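Local coordinates for protein sialidase B (Streptococcus pneumoniae serotype 4, PDB 4XHB) that cleaves terminal sialic acid residues from oligosaccharides, glycoproteins and glycolipids as an exo-sialidase of glycosyl hydrolase family 33, at residues T210-S215 / S290-D295. The protein carries 1 engineered substitution. Sequence-based numbering, arbitrary orientation. Where two conformers were deposited one is given.
With 17Y ((1R,2S)-cyclopentane-1,2-diol), chain B.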
ATOM      1  N   THR A 210      -8.182  -0.033   2.041  1.00  9.54           N
ATOM      2  CA  THR A 210      -9.559   0.452   2.129  1.00  8.16           C
ATOM      3  C   THR A 210     -10.054   0.261   3.565  1.00 10.56           C
ATOM      4  O   THR A 210      -9.506  -0.557   4.306  1.00  8.49           O
ATOM      5  CB  THR A 210     -10.517  -0.296   1.187  1.00  9.63           C
ATOM      6  OG1 THR A 210     -10.832  -1.584   1.734  1.00 10.32           O
ATOM      7  CG2 THR A 210      -9.906  -0.458  -0.230  1.00  9.15           C
ATOM      8  N   LEU A 211     -11.083   1.020   3.945  1.00  8.08           N
ATOM      9  CA  LEU A 211     -11.739   0.851   5.246  1.00 10.04           C
ATOM     10  C   LEU A 211     -13.220   1.129   5.070  1.00  8.61           C
ATOM     11  O   LEU A 211     -13.597   2.003   4.291  1.00 10.08           O
ATOM     12  CB  LEU A 211     -11.187   1.826   6.294  1.00  8.42           C
ATOM     13  CG  LEU A 211      -9.811   1.602   6.931  1.00  8.59           C
ATOM     14  CD1 LEU A 211      -9.395   2.834   7.731  1.00  8.57           C
ATOM     15  CD2 LEU A 211      -9.814   0.370   7.841  1.00 10.48           C
ATOM     16  N   TYR A 212     -14.056   0.401   5.804  1.00  9.16           N
ATOM     17  CA  TYR A 212     -15.497   0.606   5.735  1.00 10.12           C
ATOM     18  C   TYR A 212     -16.123   0.140   7.046  1.00 10.38           C
ATOM     19  O   TYR A 212     -15.881  -0.982   7.485  1.00 10.59           O
ATOM     20  CB  TYR A 212     -16.106  -0.170   4.554  1.00 10.55           C
ATOM     21  CG  TYR A 212     -17.494   0.319   4.157  1.00 10.95           C
ATOM     22  CD1 TYR A 212     -18.613  -0.014   4.913  1.00 10.76           C
ATOM     23  CD2 TYR A 212     -17.677   1.125   3.033  1.00 11.89           C
ATOM     24  CE1 TYR A 212     -19.883   0.439   4.561  1.00 14.82           C
ATOM     25  CE2 TYR A 212     -18.945   1.577   2.665  1.00 10.92           C
ATOM     26  CZ  TYR A 212     -20.043   1.235   3.433  1.00 11.39           C
ATOM     27  OH  TYR A 212     -21.304   1.693   3.086  1.00 11.74           O
ATOM     28  N   THR A 213     -16.919   1.006   7.669  1.00  9.60           N
ATOM     29  CA  THR A 213     -17.580   0.659   8.929  1.00 11.87           C
ATOM     30  C   THR A 213     -18.936   0.021   8.655  1.00 11.77           C
ATOM     31  O   THR A 213     -19.805   0.632   8.035  1.00  9.74           O
ATOM     32  CB  THR A 213     -17.755   1.901   9.823  1.00 11.99           C
ATOM     33  OG1 THR A 213     -16.475   2.512  10.019  1.00 12.47           O
ATOM     34  CG2 THR A 213     -18.350   1.518  11.202  1.00 10.42           C
ATOM     35  N   LEU A 214     -19.104  -1.217   9.117  1.00  9.93           N
ATOM     36  CA  LEU A 214     -20.349  -1.958   8.903  1.00 11.73           C
ATOM     37  C   LEU A 214     -21.396  -1.637   9.974  1.00 13.06           C
ATOM     38  O   LEU A 214     -21.057  -1.169  11.063  1.00 11.33           O
ATOM     39  CB  LEU A 214     -20.070  -3.463   8.879  1.00 10.67           C
ATOM     40  CG  LEU A 214     -18.997  -3.885   7.872  1.00 10.82           C
ATOM     41  CD1 LEU A 214     -18.701  -5.374   8.031  1.00 12.08           C
ATOM     42  CD2 LEU A 214     -19.454  -3.550   6.445  1.00 10.45           C
ATOM     43  N   SER A 215     -22.663  -1.907   9.661  1.00  9.89           N
ATOM     44  CA  SER A 215     -23.764  -1.581  10.571  1.00 12.98           C
ATOM     45  C   SER A 215     -23.669  -2.290  11.932  1.00 13.19           C
ATOM     46  O   SER A 215     -24.127  -1.760  12.951  1.00 13.01           O
ATOM     47  CB  SER A 215     -25.116  -1.886   9.914  1.00 14.14           C
ATOM     48  OG  SER A 215     -25.206  -3.253   9.558  1.00 16.89           O
ATOM     49  N   SER A 290      -9.158  -2.608  -4.870  1.00  9.61           N
ATOM     50  CA  SER A 290     -10.453  -3.057  -4.364  1.00  7.83           C
ATOM     51  C   SER A 290     -11.270  -1.922  -3.775  1.00 10.86           C
ATOM     52  O   SER A 290     -10.745  -0.854  -3.449  1.00  8.92           O
ATOM     53  CB  SER A 290     -10.267  -4.172  -3.323  1.00  9.37           C
ATOM     54  OG  SER A 290      -9.507  -3.700  -2.216  1.00 11.45           O
ATOM     55  N   SER A 291     -12.568  -2.171  -3.627  1.00 10.99           N
ATOM     56  CA  SER A 291     -13.484  -1.180  -3.083  1.00  9.90           C
ATOM     57  C   SER A 291     -14.607  -1.951  -2.413  1.00 10.30           C
ATOM     58  O   SER A 291     -15.034  -2.986  -2.919  1.00 10.22           O
ATOM     59  CB  SER A 291     -14.047  -0.305  -4.202  1.00 10.37           C
ATOM     60  OG  SER A 291     -14.769   0.797  -3.674  1.00 12.37           O
ATOM     61  N   ILE A 292     -15.090  -1.435  -1.292  1.00  9.28           N
ATOM     62  CA  ILE A 292     -16.111  -2.149  -0.547  0.64  8.67           C
ATOM     63  C   ILE A 292     -17.305  -1.269  -0.210  1.00  9.13           C
ATOM     64  O   ILE A 292     -17.195  -0.050  -0.080  1.00 11.92           O
ATOM     65  CB  ILE A 292     -15.523  -2.804   0.720  0.64 10.75           C
ATOM     66  CG1 ILE A 292     -14.695  -1.803   1.521  0.64 12.35           C
ATOM     67  CG2 ILE A 292     -14.610  -3.957   0.327  0.64 10.01           C
ATOM     68  CD1 ILE A 292     -13.874  -2.465   2.624  0.64 11.61           C
ATOM     69  N   VAL A 293     -18.468  -1.902  -0.124  1.00 10.16           N
ATOM     70  CA  VAL A 293     -19.677  -1.216   0.331  1.00 10.95           C
ATOM     71  C   VAL A 293     -20.547  -2.217   1.097  1.00 10.72           C
ATOM     72  O   VAL A 293     -20.427  -3.429   0.912  1.00 12.37           O
ATOM     73  CB  VAL A 293     -20.480  -0.622  -0.846  1.00 10.25           C
ATOM     74  CG1 VAL A 293     -21.333  -1.704  -1.505  1.00 12.55           C
ATOM     75  CG2 VAL A 293     -21.362   0.545  -0.357  1.00 10.34           C
ATOM     76  N   GLU A 294     -21.415  -1.718   1.965  1.00 12.94           N
ATOM     77  CA  GLU A 294     -22.398  -2.591   2.601  1.00 11.60           C
ATOM     78  C   GLU A 294     -23.811  -2.262   2.130  1.00 12.98           C
ATOM     79  O   GLU A 294     -24.203  -1.091   2.064  1.00 12.34           O
ATOM     80  CB  GLU A 294     -22.305  -2.508   4.127  1.00 11.59           C
ATOM     81  CG  GLU A 294     -23.293  -3.443   4.843  1.00 14.56           C
ATOM     82  CD  GLU A 294     -23.164  -3.388   6.348  1.00 20.88           C
ATOM     83  OE1 GLU A 294     -23.223  -2.275   6.909  1.00 13.13           O
ATOM     84  OE2 GLU A 294     -22.978  -4.463   6.964  1.00 22.53           O
ATOM     85  N   ASP A 295     -24.571  -3.306   1.800  1.00 12.01           N
ATOM     86  CA  ASP A 295     -25.953  -3.163   1.361  1.00 13.43           C
ATOM     87  C   ASP A 295     -26.887  -3.303   2.563  1.00 16.37           C
ATOM     88  O   ASP A 295     -26.964  -4.375   3.164  1.00 15.65           O
ATOM     89  CB  ASP A 295     -26.281  -4.249   0.326  1.00 15.99           C
ATOM     90  CG  ASP A 295     -27.708  -4.148  -0.203  1.00 17.48           C
ATOM     91  OD1 ASP A 295     -28.092  -3.061  -0.680  1.00 19.75           O
ATOM     92  OD2 ASP A 295     -28.448  -5.151  -0.136  1.00 20.48           O
TER
HETATM   93  OAA 17Y B 701     -17.588   3.620   6.459  1.00 12.41           O
HETATM   94  CAF 17Y B 701     -18.927   3.769   6.130  1.00 17.61           C
HETATM   95  CAD 17Y B 701     -19.642   4.362   7.228  1.00 20.68           C
HETATM   96  CAC 17Y B 701     -20.710   5.221   6.630  1.00 22.52           C
HETATM   97  CAE 17Y B 701     -20.419   5.321   5.163  1.00 23.16           C
HETATM   98  CAG 17Y B 701     -19.009   4.854   5.031  1.00 18.37           C
HETATM   99  OAB 17Y B 701     -18.043   5.779   5.192  1.00 18.04           O
HETATM  100  O   HOH W   1     -23.474  -5.308   9.302  1.00 25.71           O
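Y212 lays its ring across the backbone of strand 286-294, while E294 reaches back from the end of that strand to grip the loop at S215. Going outward along Y212, CB lies 3.7 Å from I292 CG1 in the conformer given; CD2 then comes within 3.4 Å of I292 O, which approaches the ring obliquely, and CE2 continues toward V293 CA. That CA sits over one face of the ring, offset toward the rim, in a CH-pi contact 4.1 Å from the centroid. On the other rim of the ring CE1 meets E294 CB, and at the tip OH rests against V293 CG2. The opposite face carries the cyclopentanediol, its CAF over the ring centre, so the tyrosine is sandwiched between strand and ligand. T213 N donates to the diol's OAA, 3.0 Å and nearly straight at 173°; Q456 and T619 also hydrogen-bond the diol.

E294 runs extended, CG anti to the backbone N (chi1 -178°), which carries the carboxylate up to the other segment. OE1 takes the backbone N-H of S215 on its syn lone pair, 2.8 Å and 152°. OE2 accepts a hydrogen bond from a water that also pairs with S215 OG, and L214 CD2 packs against the carboxylate carbon. At the other end T210 CG2 lies 3.4 Å from S290 O, and T210 OG1 is hydrogen-bonded to S222 OG, as is S290 OG.

The two segments run nearly in the same direction, but no backbone ladder joins them: T210 and Y212 pair with strand 219-226, whereas S290 and I292 pair with 451-459. Side chains meeting each other and the facing backbone join two neighbouring sheets in the interior, as between successive blades of the sialidase beta-propeller, with T210 about 8 Å from Y615, the probable catalytic nucleophile, side chain to side chain.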